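Local coordinates for VP24 (PDB 5HLJ), which is a major envelope protein of white spot syndrome virus, probably held in the viral membrane by a transmembrane helix that this construct lacks, at residues R96-V107 against P134-L145. Sequence-based numbering, arbitrary orientation.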
ATOM      1  N   ARG A  96      11.434  18.378   5.390  1.00 61.48           N
ATOM      2  CA  ARG A  96      12.845  18.267   5.714  1.00 63.10           C
ATOM      3  C   ARG A  96      12.957  17.238   6.824  1.00 61.53           C
ATOM      4  O   ARG A  96      12.256  17.321   7.840  1.00 68.41           O
ATOM      5  CB  ARG A  96      13.434  19.627   6.131  1.00 65.08           C
ATOM      6  CG  ARG A  96      13.283  20.737   5.068  1.00 68.42           C
ATOM      7  CD  ARG A  96      14.297  20.594   3.930  1.00 63.08           C
ATOM      8  NE  ARG A  96      15.665  20.871   4.388  1.00 66.43           N
ATOM      9  CZ  ARG A  96      16.762  20.477   3.748  1.00 67.34           C
ATOM     10  NH1 ARG A  96      16.657  19.781   2.622  1.00 66.04           N
ATOM     11  NH2 ARG A  96      17.964  20.757   4.239  1.00 64.20           N
ATOM     12  N   VAL A  97      13.812  16.249   6.621  1.00 65.31           N
ATOM     13  CA  VAL A  97      13.885  15.123   7.527  1.00 60.97           C
ATOM     14  C   VAL A  97      15.312  14.901   7.982  1.00 62.67           C
ATOM     15  O   VAL A  97      16.193  14.599   7.178  1.00 61.34           O
ATOM     16  CB  VAL A  97      13.341  13.818   6.880  1.00 61.77           C
ATOM     17  CG1 VAL A  97      13.398  12.651   7.870  1.00 57.40           C
ATOM     18  CG2 VAL A  97      11.924  14.011   6.391  1.00 57.58           C
ATOM     19  N   TYR A  98      15.523  15.038   9.289  1.00 63.87           N
ATOM     20  CA  TYR A  98      16.821  14.785   9.878  1.00 63.64           C
ATOM     21  C   TYR A  98      16.919  13.332  10.321  1.00 65.73           C
ATOM     22  O   TYR A  98      16.207  12.899  11.223  1.00 66.69           O
ATOM     23  CB  TYR A  98      17.071  15.731  11.060  1.00 65.03           C
ATOM     24  CG  TYR A  98      18.450  15.616  11.669  1.00 66.97           C
ATOM     25  CD1 TYR A  98      19.571  15.442  10.864  1.00 62.96           C
ATOM     26  CD2 TYR A  98      18.637  15.722  13.047  1.00 62.99           C
ATOM     27  CE1 TYR A  98      20.834  15.341  11.409  1.00 65.36           C
ATOM     28  CE2 TYR A  98      19.907  15.627  13.605  1.00 61.77           C
ATOM     29  CZ  TYR A  98      20.999  15.438  12.784  1.00 70.55           C
ATOM     30  OH  TYR A  98      22.266  15.344  13.325  1.00 74.24           O
ATOM     31  N   ASN A  99      17.806  12.588   9.671  1.00 64.89           N
ATOM     32  CA  ASN A  99      18.091  11.213  10.032  1.00 66.07           C
ATOM     33  C   ASN A  99      19.316  11.160  10.931  1.00 70.79           C
ATOM     34  O   ASN A  99      20.464  11.231  10.463  1.00 65.95           O
ATOM     35  CB  ASN A  99      18.305  10.347   8.782  1.00 61.41           C
ATOM     36  CG  ASN A  99      18.695   8.907   9.121  1.00 68.27           C
ATOM     37  OD1 ASN A  99      18.574   8.469  10.268  1.00 67.51           O
ATOM     38  ND2 ASN A  99      19.165   8.165   8.115  1.00 64.69           N
ATOM     39  N   ASN A 100      19.061  11.035  12.228  1.00 69.11           N
ATOM     40  CA  ASN A 100      20.131  10.941  13.205  1.00 66.22           C
ATOM     41  C   ASN A 100      20.200   9.539  13.815  1.00 68.32           C
ATOM     42  O   ASN A 100      20.433   9.392  15.008  1.00 70.38           O
ATOM     43  CB  ASN A 100      19.948  11.993  14.306  1.00 70.71           C
ATOM     44  CG  ASN A 100      21.254  12.318  15.032  1.00 73.96           C
ATOM     45  OD1 ASN A 100      22.352  11.976  14.570  1.00 70.09           O
ATOM     46  ND2 ASN A 100      21.136  12.990  16.162  1.00 65.23           N
ATOM     47  N   THR A 101      19.974   8.521  12.988  1.00 67.92           N
ATOM     48  CA  THR A 101      20.233   7.138  13.361  1.00 71.78           C
ATOM     49  C   THR A 101      21.618   6.757  12.832  1.00 73.30           C
ATOM     50  O   THR A 101      22.315   7.582  12.241  1.00 69.94           O
ATOM     51  CB  THR A 101      19.157   6.158  12.806  1.00 71.95           C
ATOM     52  OG1 THR A 101      19.332   5.981  11.394  1.00 69.68           O
ATOM     53  CG2 THR A 101      17.748   6.667  13.076  1.00 64.68           C
ATOM     54  N   LYS A 102      22.019   5.512  13.037  1.00 73.09           N
ATOM     55  CA  LYS A 102      23.339   5.076  12.600  1.00 76.95           C
ATOM     56  C   LYS A 102      23.346   4.530  11.170  1.00 76.53           C
ATOM     57  O   LYS A 102      24.387   4.103  10.679  1.00 77.00           O
ATOM     58  CB  LYS A 102      23.885   4.010  13.550  1.00 85.42           C
ATOM     59  CG  LYS A 102      24.178   4.501  14.966  1.00 94.45           C
ATOM     60  CD  LYS A 102      24.643   3.339  15.841  1.00107.16           C
ATOM     61  CE  LYS A 102      24.908   3.763  17.284  1.00115.88           C
ATOM     62  NZ  LYS A 102      25.279   2.594  18.147  1.00112.99           N
ATOM     63  N   ARG A 103      22.202   4.544  10.490  1.00 73.78           N
ATOM     64  CA  ARG A 103      22.170   4.051   9.112  1.00 74.82           C
ATOM     65  C   ARG A 103      21.299   4.870   8.183  1.00 70.23           C
ATOM     66  O   ARG A 103      20.362   5.534   8.609  1.00 70.04           O
ATOM     67  CB  ARG A 103      21.695   2.603   9.065  1.00 76.47           C
ATOM     68  CG  ARG A 103      22.803   1.610   9.270  1.00 89.34           C
ATOM     69  CD  ARG A 103      22.360   0.191   8.957  1.00 97.91           C
ATOM     70  NE  ARG A 103      21.780   0.013   7.626  1.00 90.17           N
ATOM     71  CZ  ARG A 103      21.616  -1.182   7.059  1.00 91.11           C
ATOM     72  NH1 ARG A 103      21.985  -2.274   7.711  1.00 92.27           N
ATOM     73  NH2 ARG A 103      21.095  -1.293   5.845  1.00 94.85           N
ATOM     74  N   ASP A 104      21.642   4.812   6.903  1.00 70.04           N
ATOM     75  CA  ASP A 104      20.763   5.277   5.846  1.00 68.79           C
ATOM     76  C   ASP A 104      19.402   4.582   5.937  1.00 69.50           C
ATOM     77  O   ASP A 104      19.317   3.400   6.284  1.00 68.31           O
ATOM     78  CB  ASP A 104      21.395   5.016   4.484  1.00 66.93           C
ATOM     79  CG  ASP A 104      22.546   5.968   4.177  1.00 66.73           C
ATOM     80  OD1 ASP A 104      23.181   5.797   3.114  1.00 72.09           O
ATOM     81  OD2 ASP A 104      22.792   6.910   4.965  1.00 68.22           O
ATOM     82  N   ILE A 105      18.347   5.330   5.634  1.00 64.99           N
ATOM     83  CA  ILE A 105      16.985   4.813   5.609  1.00 64.27           C
ATOM     84  C   ILE A 105      16.355   5.099   4.257  1.00 63.45           C
ATOM     85  O   ILE A 105      16.485   6.209   3.748  1.00 64.61           O
ATOM     86  CB  ILE A 105      16.119   5.460   6.693  1.00 65.27           C
ATOM     87  CG1 ILE A 105      16.676   5.140   8.080  1.00 65.88           C
ATOM     88  CG2 ILE A 105      14.670   5.031   6.542  1.00 64.19           C
ATOM     89  CD1 ILE A 105      16.023   5.939   9.161  1.00 62.48           C
ATOM     90  N   THR A 106      15.689   4.115   3.664  1.00 62.71           N
ATOM     91  CA  THR A 106      14.912   4.380   2.458  1.00 63.68           C
ATOM     92  C   THR A 106      13.428   4.491   2.820  1.00 66.99           C
ATOM     93  O   THR A 106      12.883   3.653   3.553  1.00 68.26           O
ATOM     94  CB  THR A 106      15.110   3.289   1.361  1.00 70.48           C
ATOM     95  OG1 THR A 106      16.502   3.182   1.019  1.00 68.95           O
ATOM     96  CG2 THR A 106      14.321   3.645   0.082  1.00 63.90           C
ATOM     97  N   VAL A 107      12.783   5.548   2.347  1.00 58.19           N
ATOM     98  CA  VAL A 107      11.332   5.595   2.397  1.00 59.98           C
ATOM     99  C   VAL A 107      10.813   4.934   1.119  1.00 62.89           C
ATOM    100  O   VAL A 107      10.950   5.486   0.035  1.00 62.71           O
ATOM    101  CB  VAL A 107      10.803   7.037   2.552  1.00 61.36           C
ATOM    102  CG1 VAL A 107       9.287   7.040   2.747  1.00 57.26           C
ATOM    103  CG2 VAL A 107      11.471   7.701   3.749  1.00 56.22           C
ATOM    104  N   PRO A 134      10.618   6.546  -4.382  1.00 64.69           N
ATOM    105  CA  PRO A 134      11.423   6.117  -3.227  1.00 66.96           C
ATOM    106  C   PRO A 134      12.580   7.079  -2.963  1.00 65.40           C
ATOM    107  O   PRO A 134      13.227   7.513  -3.902  1.00 64.98           O
ATOM    108  CB  PRO A 134      11.937   4.733  -3.641  1.00 66.33           C
ATOM    109  CG  PRO A 134      10.888   4.235  -4.608  1.00 67.57           C
ATOM    110  CD  PRO A 134      10.410   5.454  -5.350  1.00 59.84           C
ATOM    111  N   THR A 135      12.805   7.406  -1.694  1.00 64.99           N
ATOM    112  CA  THR A 135      13.720   8.462  -1.294  1.00 61.50           C
ATOM    113  C   THR A 135      14.641   8.008  -0.184  1.00 65.51           C
ATOM    114  O   THR A 135      14.168   7.546   0.862  1.00 64.72           O
ATOM    115  CB  THR A 135      12.962   9.690  -0.779  1.00 66.36           C
ATOM    116  OG1 THR A 135      12.094  10.193  -1.801  1.00 68.61           O
ATOM    117  CG2 THR A 135      13.947  10.773  -0.317  1.00 58.88           C
ATOM    118  N   VAL A 136      15.949   8.148  -0.395  1.00 64.50           N
ATOM    119  CA  VAL A 136      16.922   7.795   0.630  1.00 60.30           C
ATOM    120  C   VAL A 136      17.094   8.936   1.642  1.00 65.87           C
ATOM    121  O   VAL A 136      17.306  10.093   1.274  1.00 65.05           O
ATOM    122  CB  VAL A 136      18.295   7.441   0.021  1.00 62.62           C
ATOM    123  CG1 VAL A 136      19.307   7.131   1.135  1.00 62.21           C
ATOM    124  CG2 VAL A 136      18.166   6.260  -0.915  1.00 58.42           C
ATOM    125  N   LEU A 137      16.967   8.612   2.924  1.00 63.20           N
ATOM    126  CA  LEU A 137      17.308   9.570   3.965  1.00 64.30           C
ATOM    127  C   LEU A 137      18.738   9.257   4.435  1.00 63.21           C
ATOM    128  O   LEU A 137      18.972   8.310   5.188  1.00 64.26           O
ATOM    129  CB  LEU A 137      16.306   9.513   5.123  1.00 58.87           C
ATOM    130  CG  LEU A 137      14.810   9.521   4.759  1.00 62.41           C
ATOM    131  CD1 LEU A 137      13.918   9.247   5.991  1.00 54.51           C
ATOM    132  CD2 LEU A 137      14.401  10.821   4.113  1.00 58.17           C
ATOM    133  N   LYS A 138      19.700  10.025   3.944  1.00 61.41           N
ATOM    134  CA  LYS A 138      21.095   9.821   4.323  1.00 66.26           C
ATOM    135  C   LYS A 138      21.270  10.140   5.814  1.00 64.09           C
ATOM    136  O   LYS A 138      20.679  11.095   6.324  1.00 62.62           O
ATOM    137  CB  LYS A 138      22.011  10.695   3.466  1.00 65.25           C
ATOM    138  CG  LYS A 138      21.893  10.441   1.975  1.00 63.61           C
ATOM    139  CD  LYS A 138      22.402   9.064   1.624  1.00 65.34           C
ATOM    140  CE  LYS A 138      23.918   8.990   1.784  1.00 66.31           C
ATOM    141  NZ  LYS A 138      24.468   7.700   1.290  1.00 72.66           N
ATOM    142  N   LYS A 139      22.048   9.327   6.514  1.00 66.01           N
ATOM    143  CA  LYS A 139      22.277   9.575   7.935  1.00 71.50           C
ATOM    144  C   LYS A 139      23.200  10.783   8.187  1.00 70.35           C
ATOM    145  O   LYS A 139      24.090  11.071   7.393  1.00 64.84           O
ATOM    146  CB  LYS A 139      22.849   8.332   8.600  1.00 69.78           C
ATOM    147  CG  LYS A 139      24.235   7.946   8.142  1.00 72.95           C
ATOM    148  CD  LYS A 139      24.747   6.797   9.000  1.00 72.42           C
ATOM    149  CE  LYS A 139      26.195   6.481   8.676  1.00 80.43           C
ATOM    150  NZ  LYS A 139      26.411   6.366   7.214  1.00 82.32           N
ATOM    151  N   ASN A 140      22.957  11.470   9.304  1.00 68.21           N
ATOM    152  CA  ASN A 140      23.666  12.692   9.680  1.00 69.12           C
ATOM    153  C   ASN A 140      23.415  13.806   8.699  1.00 71.22           C
ATOM    154  O   ASN A 140      24.220  14.730   8.571  1.00 74.01           O
ATOM    155  CB  ASN A 140      25.172  12.449   9.808  1.00 75.60           C
ATOM    156  CG  ASN A 140      25.512  11.607  11.011  1.00 77.86           C
ATOM    157  OD1 ASN A 140      26.103  10.532  10.887  1.00 78.40           O
ATOM    158  ND2 ASN A 140      25.112  12.080  12.189  1.00 78.95           N
ATOM    159  N   ARG A 141      22.289  13.720   8.004  1.00 67.38           N
ATOM    160  CA  ARG A 141      21.968  14.720   7.019  1.00 65.48           C
ATOM    161  C   ARG A 141      20.510  15.107   7.134  1.00 66.64           C
ATOM    162  O   ARG A 141      19.684  14.320   7.604  1.00 63.56           O
ATOM    163  CB  ARG A 141      22.297  14.206   5.617  1.00 68.04           C
ATOM    164  CG  ARG A 141      22.588  15.314   4.628  1.00 72.11           C
ATOM    165  CD  ARG A 141      22.861  14.764   3.248  1.00 75.40           C
ATOM    166  NE  ARG A 141      24.036  13.888   3.219  1.00 74.19           N
ATOM    167  CZ  ARG A 141      24.448  13.247   2.126  1.00 73.54           C
ATOM    168  NH1 ARG A 141      23.779  13.408   0.985  1.00 68.92           N
ATOM    169  NH2 ARG A 141      25.522  12.460   2.173  1.00 65.39           N
ATOM    170  N   ILE A 142      20.205  16.341   6.752  1.00 61.80           N
ATOM    171  CA  ILE A 142      18.824  16.743   6.579  1.00 65.39           C
ATOM    172  C   ILE A 142      18.461  16.502   5.114  1.00 68.74           C
ATOM    173  O   ILE A 142      19.172  16.933   4.205  1.00 67.83           O
ATOM    174  CB  ILE A 142      18.607  18.207   6.975  1.00 63.96           C
ATOM    175  CG1 ILE A 142      19.226  18.462   8.356  1.00 64.91           C
ATOM    176  CG2 ILE A 142      17.127  18.555   6.991  1.00 61.81           C
ATOM    177  CD1 ILE A 142      19.022  19.864   8.861  1.00 60.65           C
ATOM    178  N   ASN A 143      17.363  15.788   4.893  1.00 68.34           N
ATOM    179  CA  ASN A 143      16.980  15.347   3.559  1.00 62.22           C
ATOM    180  C   ASN A 143      15.647  15.932   3.134  1.00 66.52           C
ATOM    181  O   ASN A 143      14.755  16.130   3.960  1.00 65.74           O
ATOM    182  CB  ASN A 143      16.881  13.825   3.505  1.00 62.90           C
ATOM    183  CG  ASN A 143      18.117  13.132   4.035  1.00 66.33           C
ATOM    184  OD1 ASN A 143      19.003  12.744   3.264  1.00 61.61           O
ATOM    185  ND2 ASN A 143      18.175  12.945   5.360  1.00 63.42           N
ATOM    186  N   THR A 144      15.496  16.190   1.845  1.00 62.15           N
ATOM    187  CA  THR A 144      14.197  16.576   1.331  1.00 65.45           C
ATOM    188  C   THR A 144      13.357  15.324   1.057  1.00 65.31           C
ATOM    189  O   THR A 144      13.847  14.336   0.502  1.00 58.63           O
ATOM    190  CB  THR A 144      14.347  17.446   0.070  1.00 65.02           C
ATOM    191  OG1 THR A 144      14.951  18.682   0.456  1.00 65.42           O
ATOM    192  CG2 THR A 144      12.988  17.755  -0.556  1.00 64.70           C
ATOM    193  N   LEU A 145      12.107  15.359   1.506  1.00 62.60           N
ATOM    194  CA  LEU A 145      11.167  14.264   1.276  1.00 64.74           C
ATOM    195  C   LEU A 145       9.873  14.843   0.754  1.00 63.07           C
ATOM    196  O   LEU A 145       9.317  15.756   1.362  1.00 60.73           O
ATOM    197  CB  LEU A 145      10.917  13.464   2.559  1.00 62.18           C
ATOM    198  CG  LEU A 145       9.897  12.314   2.525  1.00 64.50           C
ATOM    199  CD1 LEU A 145      10.339  11.220   1.593  1.00 60.51           C
ATOM    200  CD2 LEU A 145       9.681  11.715   3.934  1.00 59.92           C
TER
HETATM  201  O   HOH W   1      24.450  15.555  11.586  1.00 75.97           O
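Val97 and Asn143 form a hydrogen-bonded antiparallel pair, and Ile105 and Leu137 do the same between strands 105-107 and 135-137, where Leu137 N lies 2.6 Å from Ile105 O. The loop 100-104 and the type II turn from Lys138 to Arg141 meet at the same end. Asn99 reaches across between them. Its ND2 donates to Leu137 O (2.9 Å) from above the carbonyl plane, while Ile105 N comes from the opposite face. ND2 also donates to Arg103 O, and OD1 closes an Asx turn with Thr101 N. Val97 O accepts from both Asn143 ND2 (3.2 Å) and Asn143 N. The two strand pairs belong to opposite ends of the strand order of one mixed sheet and come together here, consistent with a closed, barrel-like sheet. Asp104 takes Lys138 NZ on the syn side of OD1 (2.9 Å) and Lys139 N at OD2 (3.0 Å). Asn172 also bonds to OD1. Leu137 CD1 packs between Val107 CG2 (3.7 Å) and Val97 CG1. On the sheet face of Tyr98 and Ile142, opposite that of Val97 and Asn143, Arg96 bends at chi2 (-77°) and chi3, laying its guanidinium over Ile142 CG2. Arg96 NH1 donates to Thr144 OG1 (3.0 Å), which lies in the guanidinium plane, and NH2 forms a salt bridge with Asp58.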